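Local coordinates for TT1561 protein (Thermus thermophilus, PDB 1UF3) that is of unknown function but binds calcium and, as a member of the calcineurin-like metallophosphoesterase superfamily, is probably a metal-dependent phosphoesterase, at residues A[149-161]-A[172-186]. Residues are numbered along the deposited sequence; the frame is centred on the assembly and turned at random.
Sequences YPKIFLFHTMPYH and VAHLIKTHNPLLVLV
The ring of F153 reaches from its strand toward the C-terminal end of helix 170-179, with P181 over one face and H179 at its rim. CB of P181 sits 4.0 Å from the ring centroid and almost on its normal, a CH-pi contact. The far rim of the ring turns toward the face of H179 in an offset edge-to-face pair, planes at 64°, and F153 CZ comes within 3.4 Å of H179 CB. The imidazole is fixed from its own edge too: from the end of its extended chain, K151 NZ donates to H179 ND1 at 3.0 Å, approaching in the plane of the imidazole. W144 stacks on H179 and makes a cation-pi contact with K151. An alanine in place of H179 would probably leave K151 NZ without this acceptor and open a gap beside the F153 rim. The whole is a beta-alpha-beta unit, strand 151-155 crossing over through helix 170-179 to the parallel strand 183-186, in a sheet that strand 108-118 continues beyond 151-155. F153 bonds both ways: its N donates to L183 O, and its O takes L185 N at 2.9 Å; F155 N then donates to L185 O, nearly straight at 174°. Packing stays close under the helix, where F155, its CG anti to the carbonyl carbon (chi1 -63°), puts its ring edge against V184 CG1 at 3.8 Å and I176 CG1, with L140 of helix 133-140 also touching it. Farther along, P159 CB rests 3.7 Å from V172 CG1, and its CD meets V186. The opposite end is looser: P150 CB only brushes L182 CD2 at 4.4 Å, and a water accepts from K151 N and donates to N180 O, bridging the two segments next to the exposed N180.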
ATOM      1  N   TYR A 149     -14.344 -16.821 -19.435  1.00 24.93           N
ATOM      2  CA  TYR A 149     -13.786 -16.658 -18.104  1.00 22.49           C
ATOM      3  C   TYR A 149     -13.152 -17.946 -17.597  1.00 22.11           C
ATOM      4  O   TYR A 149     -13.722 -19.008 -17.741  1.00 22.89           O
ATOM      5  CB  TYR A 149     -14.873 -16.252 -17.093  1.00 22.86           C
ATOM      6  CG  TYR A 149     -15.507 -14.883 -17.286  1.00 22.42           C
ATOM      7  CD1 TYR A 149     -16.723 -14.737 -17.943  1.00 20.55           C
ATOM      8  CD2 TYR A 149     -14.897 -13.748 -16.784  1.00 22.91           C
ATOM      9  CE1 TYR A 149     -17.315 -13.496 -18.090  1.00 23.12           C
ATOM     10  CE2 TYR A 149     -15.478 -12.502 -16.926  1.00 24.66           C
ATOM     11  CZ  TYR A 149     -16.682 -12.380 -17.574  1.00 23.71           C
ATOM     12  OH  TYR A 149     -17.260 -11.132 -17.674  1.00 25.79           O
ATOM     13  N   PRO A 150     -11.937 -17.869 -17.046  1.00 22.06           N
ATOM     14  CA  PRO A 150     -11.336 -19.092 -16.518  1.00 21.16           C
ATOM     15  C   PRO A 150     -12.274 -19.450 -15.335  1.00 22.93           C
ATOM     16  O   PRO A 150     -12.658 -18.554 -14.569  1.00 21.95           O
ATOM     17  CB  PRO A 150      -9.982 -18.619 -16.007  1.00 19.73           C
ATOM     18  CG  PRO A 150      -9.667 -17.416 -16.905  1.00 22.76           C
ATOM     19  CD  PRO A 150     -10.982 -16.738 -17.043  1.00 20.52           C
ATOM     20  N   LYS A 151     -12.642 -20.724 -15.182  1.00 21.85           N
ATOM     21  CA  LYS A 151     -13.544 -21.146 -14.091  1.00 19.77           C
ATOM     22  C   LYS A 151     -12.891 -21.855 -12.899  1.00 20.77           C
ATOM     23  O   LYS A 151     -11.893 -22.576 -13.052  1.00 19.53           O
ATOM     24  CB  LYS A 151     -14.646 -22.053 -14.642  1.00 17.88           C
ATOM     25  CG  LYS A 151     -15.535 -21.398 -15.690  1.00 17.72           C
ATOM     26  CD  LYS A 151     -16.427 -22.426 -16.375  1.00 20.27           C
ATOM     27  CE  LYS A 151     -17.100 -21.864 -17.612  1.00 22.78           C
ATOM     28  NZ  LYS A 151     -17.802 -22.901 -18.435  1.00 25.63           N
ATOM     29  N   ILE A 152     -13.445 -21.613 -11.705  1.00 20.23           N
ATOM     30  CA  ILE A 152     -12.984 -22.248 -10.461  1.00 18.78           C
ATOM     31  C   ILE A 152     -14.240 -22.898  -9.873  1.00 21.77           C
ATOM     32  O   ILE A 152     -15.226 -22.209  -9.581  1.00 20.82           O
ATOM     33  CB  ILE A 152     -12.418 -21.226  -9.449  1.00 19.31           C
ATOM     34  CG1 ILE A 152     -11.135 -20.586 -10.005  1.00 13.73           C
ATOM     35  CG2 ILE A 152     -12.130 -21.928  -8.099  1.00 16.71           C
ATOM     36  CD1 ILE A 152     -10.389 -19.671  -9.041  1.00  9.29           C
ATOM     37  N   PHE A 153     -14.218 -24.226  -9.754  1.00 21.16           N
ATOM     38  CA  PHE A 153     -15.353 -24.983  -9.241  1.00 21.59           C
ATOM     39  C   PHE A 153     -15.107 -25.489  -7.832  1.00 20.66           C
ATOM     40  O   PHE A 153     -13.999 -25.867  -7.490  1.00 19.65           O
ATOM     41  CB  PHE A 153     -15.647 -26.218 -10.123  1.00 20.11           C
ATOM     42  CG  PHE A 153     -16.301 -25.916 -11.456  1.00 21.42           C
ATOM     43  CD1 PHE A 153     -16.664 -24.616 -11.823  1.00 19.45           C
ATOM     44  CD2 PHE A 153     -16.575 -26.946 -12.333  1.00 17.52           C
ATOM     45  CE1 PHE A 153     -17.287 -24.370 -13.033  1.00 18.59           C
ATOM     46  CE2 PHE A 153     -17.204 -26.705 -13.556  1.00 17.95           C
ATOM     47  CZ  PHE A 153     -17.559 -25.421 -13.905  1.00 19.53           C
ATOM     48  N   LEU A 154     -16.160 -25.506  -7.025  1.00 21.39           N
ATOM     49  CA  LEU A 154     -16.075 -26.026  -5.657  1.00 21.18           C
ATOM     50  C   LEU A 154     -17.095 -27.149  -5.536  1.00 20.71           C
ATOM     51  O   LEU A 154     -18.273 -26.953  -5.782  1.00 22.64           O
ATOM     52  CB  LEU A 154     -16.387 -24.941  -4.616  1.00 20.12           C
ATOM     53  CG  LEU A 154     -15.186 -24.161  -4.081  1.00 20.25           C
ATOM     54  CD1 LEU A 154     -14.674 -23.214  -5.171  1.00 21.61           C
ATOM     55  CD2 LEU A 154     -15.583 -23.386  -2.822  1.00 18.82           C
ATOM     56  N   PHE A 155     -16.644 -28.344  -5.195  1.00 21.26           N
ATOM     57  CA  PHE A 155     -17.570 -29.471  -5.036  1.00 19.78           C
ATOM     58  C   PHE A 155     -17.196 -30.191  -3.754  1.00 19.30           C
ATOM     59  O   PHE A 155     -16.050 -30.124  -3.284  1.00 18.09           O
ATOM     60  CB  PHE A 155     -17.417 -30.545  -6.121  1.00 19.15           C
ATOM     61  CG  PHE A 155     -17.708 -30.098  -7.500  1.00 19.46           C
ATOM     62  CD1 PHE A 155     -16.725 -30.228  -8.492  1.00 16.88           C
ATOM     63  CD2 PHE A 155     -18.981 -29.682  -7.854  1.00 17.63           C
ATOM     64  CE1 PHE A 155     -17.020 -29.963  -9.809  1.00 16.50           C
ATOM     65  CE2 PHE A 155     -19.285 -29.412  -9.160  1.00 18.60           C
ATOM     66  CZ  PHE A 155     -18.297 -29.557 -10.155  1.00 18.45           C
ATOM     67  N   HIS A 156     -18.158 -30.904  -3.195  1.00 20.09           N
ATOM     68  CA  HIS A 156     -17.813 -31.678  -2.032  1.00 21.49           C
ATOM     69  C   HIS A 156     -17.347 -33.048  -2.570  1.00 21.62           C
ATOM     70  O   HIS A 156     -16.305 -33.564  -2.174  1.00 24.03           O
ATOM     71  CB  HIS A 156     -18.999 -31.868  -1.113  1.00 20.20           C
ATOM     72  CG  HIS A 156     -18.676 -32.734   0.060  1.00 23.12           C
ATOM     73  ND1 HIS A 156     -18.754 -34.111   0.008  1.00 20.78           N
ATOM     74  CD2 HIS A 156     -18.144 -32.430   1.267  1.00 23.26           C
ATOM     75  CE1 HIS A 156     -18.281 -34.615   1.136  1.00 24.18           C
ATOM     76  NE2 HIS A 156     -17.903 -33.614   1.915  1.00 23.13           N
ATOM     77  N   THR A 157     -18.125 -33.586  -3.498  1.00 22.01           N
ATOM     78  CA  THR A 157     -17.913 -34.877  -4.126  1.00 24.01           C
ATOM     79  C   THR A 157     -16.685 -34.944  -5.039  1.00 25.28           C
ATOM     80  O   THR A 157     -16.538 -34.139  -5.954  1.00 25.08           O
ATOM     81  CB  THR A 157     -19.172 -35.235  -4.918  1.00 24.31           C
ATOM     82  OG1 THR A 157     -20.271 -35.315  -4.003  1.00 26.04           O
ATOM     83  CG2 THR A 157     -19.018 -36.564  -5.669  1.00 26.26           C
HETATM   84  N   MSE A 158     -15.800 -35.901  -4.777  1.00 26.72           N
HETATM   85  CA  MSE A 158     -14.585 -36.077  -5.574  1.00 26.33           C
HETATM   86  C   MSE A 158     -14.852 -36.716  -6.922  1.00 26.12           C
HETATM   87  O   MSE A 158     -15.709 -37.589  -7.048  1.00 26.25           O
HETATM   88  CB  MSE A 158     -13.595 -36.977  -4.850  1.00 30.79           C
HETATM   89  CG  MSE A 158     -12.870 -36.362  -3.712  1.00 34.33           C
HETATM   90 SE   MSE A 158     -11.237 -37.368  -3.418  1.00 42.50          SE
HETATM   91  CE  MSE A 158     -10.455 -37.158  -5.164  1.00 35.91           C
ATOM     92  N   PRO A 159     -14.111 -36.296  -7.957  1.00 25.50           N
ATOM     93  CA  PRO A 159     -14.316 -36.891  -9.280  1.00 26.23           C
ATOM     94  C   PRO A 159     -13.530 -38.205  -9.372  1.00 25.58           C
ATOM     95  O   PRO A 159     -12.568 -38.423  -8.639  1.00 25.76           O
ATOM     96  CB  PRO A 159     -13.752 -35.836 -10.220  1.00 23.41           C
ATOM     97  CG  PRO A 159     -12.600 -35.300  -9.424  1.00 22.75           C
ATOM     98  CD  PRO A 159     -13.208 -35.135  -8.046  1.00 24.02           C
ATOM     99  N   TYR A 160     -13.962 -39.091 -10.254  1.00 27.62           N
ATOM    100  CA  TYR A 160     -13.259 -40.346 -10.444  1.00 26.80           C
ATOM    101  C   TYR A 160     -11.942 -39.979 -11.104  1.00 26.62           C
ATOM    102  O   TYR A 160     -11.938 -39.249 -12.101  1.00 24.96           O
ATOM    103  CB  TYR A 160     -14.035 -41.241 -11.384  1.00 28.72           C
ATOM    104  CG  TYR A 160     -13.187 -42.360 -11.920  1.00 31.37           C
ATOM    105  CD1 TYR A 160     -12.961 -43.504 -11.156  1.00 33.37           C
ATOM    106  CD2 TYR A 160     -12.607 -42.276 -13.188  1.00 30.93           C
ATOM    107  CE1 TYR A 160     -12.183 -44.555 -11.639  1.00 34.47           C
ATOM    108  CE2 TYR A 160     -11.819 -43.323 -13.690  1.00 33.70           C
ATOM    109  CZ  TYR A 160     -11.615 -44.464 -12.905  1.00 34.54           C
ATOM    110  OH  TYR A 160     -10.857 -45.517 -13.373  1.00 34.67           O
ATOM    111  N   HIS A 161     -10.839 -40.484 -10.559  1.00 27.02           N
ATOM    112  CA  HIS A 161      -9.506 -40.196 -11.080  1.00 30.12           C
ATOM    113  C   HIS A 161      -8.561 -41.268 -10.551  1.00 32.48           C
ATOM    114  O   HIS A 161      -8.356 -41.380  -9.339  1.00 31.66           O
ATOM    115  CB  HIS A 161      -9.030 -38.819 -10.597  1.00 30.30           C
ATOM    116  CG  HIS A 161      -7.758 -38.352 -11.238  1.00 31.86           C
ATOM    117  ND1 HIS A 161      -6.524 -38.873 -10.917  1.00 31.66           N
ATOM    118  CD2 HIS A 161      -7.533 -37.428 -12.204  1.00 33.62           C
ATOM    119  CE1 HIS A 161      -5.594 -38.295 -11.657  1.00 31.14           C
ATOM    120  NE2 HIS A 161      -6.180 -37.415 -12.448  1.00 32.75           N
ATOM    121  N   VAL A 172     -19.080 -36.405 -11.884  1.00 26.42           N
ATOM    122  CA  VAL A 172     -18.373 -35.190 -11.522  1.00 25.70           C
ATOM    123  C   VAL A 172     -17.173 -35.021 -12.455  1.00 26.15           C
ATOM    124  O   VAL A 172     -16.877 -33.914 -12.908  1.00 24.14           O
ATOM    125  CB  VAL A 172     -17.925 -35.233 -10.061  1.00 24.69           C
ATOM    126  CG1 VAL A 172     -16.983 -34.089  -9.770  1.00 24.82           C
ATOM    127  CG2 VAL A 172     -19.156 -35.146  -9.153  1.00 25.15           C
ATOM    128  N   ALA A 173     -16.492 -36.124 -12.747  1.00 24.44           N
ATOM    129  CA  ALA A 173     -15.351 -36.091 -13.645  1.00 25.41           C
ATOM    130  C   ALA A 173     -15.845 -35.557 -14.984  1.00 26.11           C
ATOM    131  O   ALA A 173     -15.170 -34.746 -15.630  1.00 24.06           O
ATOM    132  CB  ALA A 173     -14.777 -37.493 -13.819  1.00 24.72           C
ATOM    133  N   HIS A 174     -17.036 -36.014 -15.372  1.00 27.21           N
ATOM    134  CA  HIS A 174     -17.665 -35.628 -16.628  1.00 31.31           C
ATOM    135  C   HIS A 174     -17.994 -34.122 -16.686  1.00 30.84           C
ATOM    136  O   HIS A 174     -17.845 -33.495 -17.740  1.00 30.93           O
ATOM    137  CB  HIS A 174     -18.921 -36.481 -16.850  1.00 34.77           C
ATOM    138  CG  HIS A 174     -19.586 -36.253 -18.172  1.00 39.40           C
ATOM    139  ND1 HIS A 174     -20.781 -35.574 -18.298  1.00 42.42           N
ATOM    140  CD2 HIS A 174     -19.212 -36.594 -19.430  1.00 42.05           C
ATOM    141  CE1 HIS A 174     -21.113 -35.504 -19.578  1.00 43.20           C
ATOM    142  NE2 HIS A 174     -20.177 -36.115 -20.286  1.00 43.40           N
ATOM    143  N   LEU A 175     -18.411 -33.551 -15.559  1.00 29.82           N
ATOM    144  CA  LEU A 175     -18.734 -32.117 -15.481  1.00 28.76           C
ATOM    145  C   LEU A 175     -17.427 -31.347 -15.615  1.00 26.25           C
ATOM    146  O   LEU A 175     -17.358 -30.302 -16.247  1.00 26.33           O
ATOM    147  CB  LEU A 175     -19.365 -31.766 -14.128  1.00 28.58           C
ATOM    148  CG  LEU A 175     -20.670 -32.415 -13.655  1.00 31.14           C
ATOM    149  CD1 LEU A 175     -20.881 -32.091 -12.164  1.00 30.56           C
ATOM    150  CD2 LEU A 175     -21.846 -31.921 -14.493  1.00 32.23           C
ATOM    151  N   ILE A 176     -16.381 -31.859 -14.989  1.00 25.37           N
ATOM    152  CA  ILE A 176     -15.099 -31.194 -15.082  1.00 24.54           C
ATOM    153  C   ILE A 176     -14.611 -31.249 -16.531  1.00 26.42           C
ATOM    154  O   ILE A 176     -14.113 -30.251 -17.059  1.00 26.20           O
ATOM    155  CB  ILE A 176     -14.091 -31.839 -14.136  1.00 22.82           C
ATOM    156  CG1 ILE A 176     -14.578 -31.648 -12.694  1.00 18.63           C
ATOM    157  CG2 ILE A 176     -12.715 -31.237 -14.351  1.00 22.24           C
ATOM    158  CD1 ILE A 176     -13.652 -32.173 -11.649  1.00 19.22           C
ATOM    159  N   LYS A 177     -14.792 -32.392 -17.193  1.00 25.75           N
ATOM    160  CA  LYS A 177     -14.347 -32.518 -18.577  1.00 29.10           C
ATOM    161  C   LYS A 177     -15.161 -31.624 -19.513  1.00 29.54           C
ATOM    162  O   LYS A 177     -14.641 -31.110 -20.501  1.00 29.59           O
ATOM    163  CB  LYS A 177     -14.442 -33.977 -19.046  1.00 30.66           C
ATOM    164  CG  LYS A 177     -13.382 -34.898 -18.447  1.00 35.17           C
ATOM    165  CD  LYS A 177     -13.539 -36.333 -18.960  1.00 38.28           C
ATOM    166  CE  LYS A 177     -12.517 -37.258 -18.320  1.00 41.06           C
ATOM    167  NZ  LYS A 177     -12.364 -38.534 -19.087  1.00 42.59           N
ATOM    168  N   THR A 178     -16.438 -31.436 -19.201  1.00 29.75           N
ATOM    169  CA  THR A 178     -17.298 -30.593 -20.037  1.00 31.66           C
ATOM    170  C   THR A 178     -17.008 -29.086 -19.878  1.00 30.85           C
ATOM    171  O   THR A 178     -16.898 -28.353 -20.862  1.00 31.02           O
ATOM    172  CB  THR A 178     -18.781 -30.859 -19.715  1.00 31.71           C
ATOM    173  OG1 THR A 178     -19.051 -32.262 -19.847  1.00 32.40           O
ATOM    174  CG2 THR A 178     -19.689 -30.094 -20.665  1.00 33.96           C
ATOM    175  N   HIS A 179     -16.882 -28.629 -18.639  1.00 29.70           N
ATOM    176  CA  HIS A 179     -16.635 -27.211 -18.367  1.00 28.34           C
ATOM    177  C   HIS A 179     -15.179 -26.771 -18.425  1.00 27.05           C
ATOM    178  O   HIS A 179     -14.884 -25.572 -18.485  1.00 24.46           O
ATOM    179  CB  HIS A 179     -17.228 -26.851 -17.005  1.00 28.84           C
ATOM    180  CG  HIS A 179     -18.693 -26.553 -17.055  1.00 30.31           C
ATOM    181  ND1 HIS A 179     -19.188 -25.322 -17.448  1.00 29.87           N
ATOM    182  CD2 HIS A 179     -19.770 -27.357 -16.885  1.00 29.83           C
ATOM    183  CE1 HIS A 179     -20.505 -25.390 -17.527  1.00 30.40           C
ATOM    184  NE2 HIS A 179     -20.883 -26.612 -17.194  1.00 29.60           N
ATOM    185  N   ASN A 180     -14.269 -27.738 -18.392  1.00 23.75           N
ATOM    186  CA  ASN A 180     -12.855 -27.444 -18.438  1.00 24.86           C
ATOM    187  C   ASN A 180     -12.419 -26.336 -17.490  1.00 24.30           C
ATOM    188  O   ASN A 180     -11.723 -25.389 -17.888  1.00 23.99           O
ATOM    189  CB  ASN A 180     -12.463 -27.108 -19.874  1.00 28.60           C
ATOM    190  CG  ASN A 180     -12.605 -28.310 -20.791  1.00 33.16           C
ATOM    191  OD1 ASN A 180     -11.900 -29.316 -20.626  1.00 35.59           O
ATOM    192  ND2 ASN A 180     -13.524 -28.228 -21.747  1.00 32.51           N
ATOM    193  N   PRO A 181     -12.811 -26.443 -16.211  1.00 21.19           N
ATOM    194  CA  PRO A 181     -12.406 -25.402 -15.269  1.00 18.91           C
ATOM    195  C   PRO A 181     -10.922 -25.412 -15.077  1.00 20.17           C
ATOM    196  O   PRO A 181     -10.264 -26.440 -15.264  1.00 21.36           O
ATOM    197  CB  PRO A 181     -13.134 -25.780 -13.981  1.00 19.46           C
ATOM    198  CG  PRO A 181     -13.279 -27.312 -14.111  1.00 19.93           C
ATOM    199  CD  PRO A 181     -13.675 -27.455 -15.562  1.00 19.53           C
ATOM    200  N   LEU A 182     -10.406 -24.261 -14.686  1.00 17.52           N
ATOM    201  CA  LEU A 182      -9.012 -24.081 -14.418  1.00 19.93           C
ATOM    202  C   LEU A 182      -8.612 -24.767 -13.118  1.00 20.57           C
ATOM    203  O   LEU A 182      -7.550 -25.385 -13.037  1.00 22.57           O
ATOM    204  CB  LEU A 182      -8.713 -22.602 -14.306  1.00 20.42           C
ATOM    205  CG  LEU A 182      -7.281 -22.291 -13.931  1.00 24.28           C
ATOM    206  CD1 LEU A 182      -6.421 -22.593 -15.137  1.00 27.85           C
ATOM    207  CD2 LEU A 182      -7.145 -20.809 -13.537  1.00 28.76           C
ATOM    208  N   LEU A 183      -9.442 -24.611 -12.089  1.00 19.04           N
ATOM    209  CA  LEU A 183      -9.191 -25.224 -10.787  1.00 18.89           C
ATOM    210  C   LEU A 183     -10.483 -25.846 -10.277  1.00 19.98           C
ATOM    211  O   LEU A 183     -11.576 -25.330 -10.511  1.00 19.66           O
ATOM    212  CB  LEU A 183      -8.673 -24.194  -9.774  1.00 17.49           C
ATOM    213  CG  LEU A 183      -8.834 -24.526  -8.277  1.00 17.54           C
ATOM    214  CD1 LEU A 183      -7.898 -25.697  -7.876  1.00 18.60           C
ATOM    215  CD2 LEU A 183      -8.531 -23.296  -7.445  1.00 16.11           C
ATOM    216  N   VAL A 184     -10.349 -26.992  -9.622  1.00 21.31           N
ATOM    217  CA  VAL A 184     -11.484 -27.694  -9.041  1.00 19.94           C
ATOM    218  C   VAL A 184     -11.028 -28.048  -7.631  1.00 20.78           C
ATOM    219  O   VAL A 184      -9.979 -28.695  -7.442  1.00 20.94           O
ATOM    220  CB  VAL A 184     -11.815 -29.011  -9.798  1.00 21.84           C
ATOM    221  CG1 VAL A 184     -13.030 -29.719  -9.135  1.00 19.29           C
ATOM    222  CG2 VAL A 184     -12.130 -28.716 -11.247  1.00 19.14           C
ATOM    223  N   LEU A 185     -11.769 -27.587  -6.636  1.00 18.31           N
ATOM    224  CA  LEU A 185     -11.434 -27.903  -5.249  1.00 20.22           C
ATOM    225  C   LEU A 185     -12.465 -28.922  -4.730  1.00 19.71           C
ATOM    226  O   LEU A 185     -13.673 -28.753  -4.937  1.00 18.24           O
ATOM    227  CB  LEU A 185     -11.471 -26.632  -4.384  1.00 21.97           C
ATOM    228  CG  LEU A 185     -10.212 -25.752  -4.385  1.00 24.38           C
ATOM    229  CD1 LEU A 185     -10.500 -24.413  -3.716  1.00 26.06           C
ATOM    230  CD2 LEU A 185      -9.094 -26.466  -3.630  1.00 27.75           C
ATOM    231  N   VAL A 186     -12.008 -29.986  -4.079  1.00 20.23           N
ATOM    232  CA  VAL A 186     -12.961 -30.978  -3.551  1.00 19.42           C
ATOM    233  C   VAL A 186     -12.627 -31.342  -2.107  1.00 19.34           C
ATOM    234  O   VAL A 186     -11.515 -31.138  -1.633  1.00 19.52           O
ATOM    235  CB  VAL A 186     -12.991 -32.292  -4.418  1.00 21.59           C
ATOM    236  CG1 VAL A 186     -13.499 -31.996  -5.819  1.00 20.26           C
ATOM    237  CG2 VAL A 186     -11.597 -32.929  -4.459  1.00 19.67           C
TER
HETATM  238  O   HOH W   1     -11.878 -22.442 -17.147  1.00 24.50           O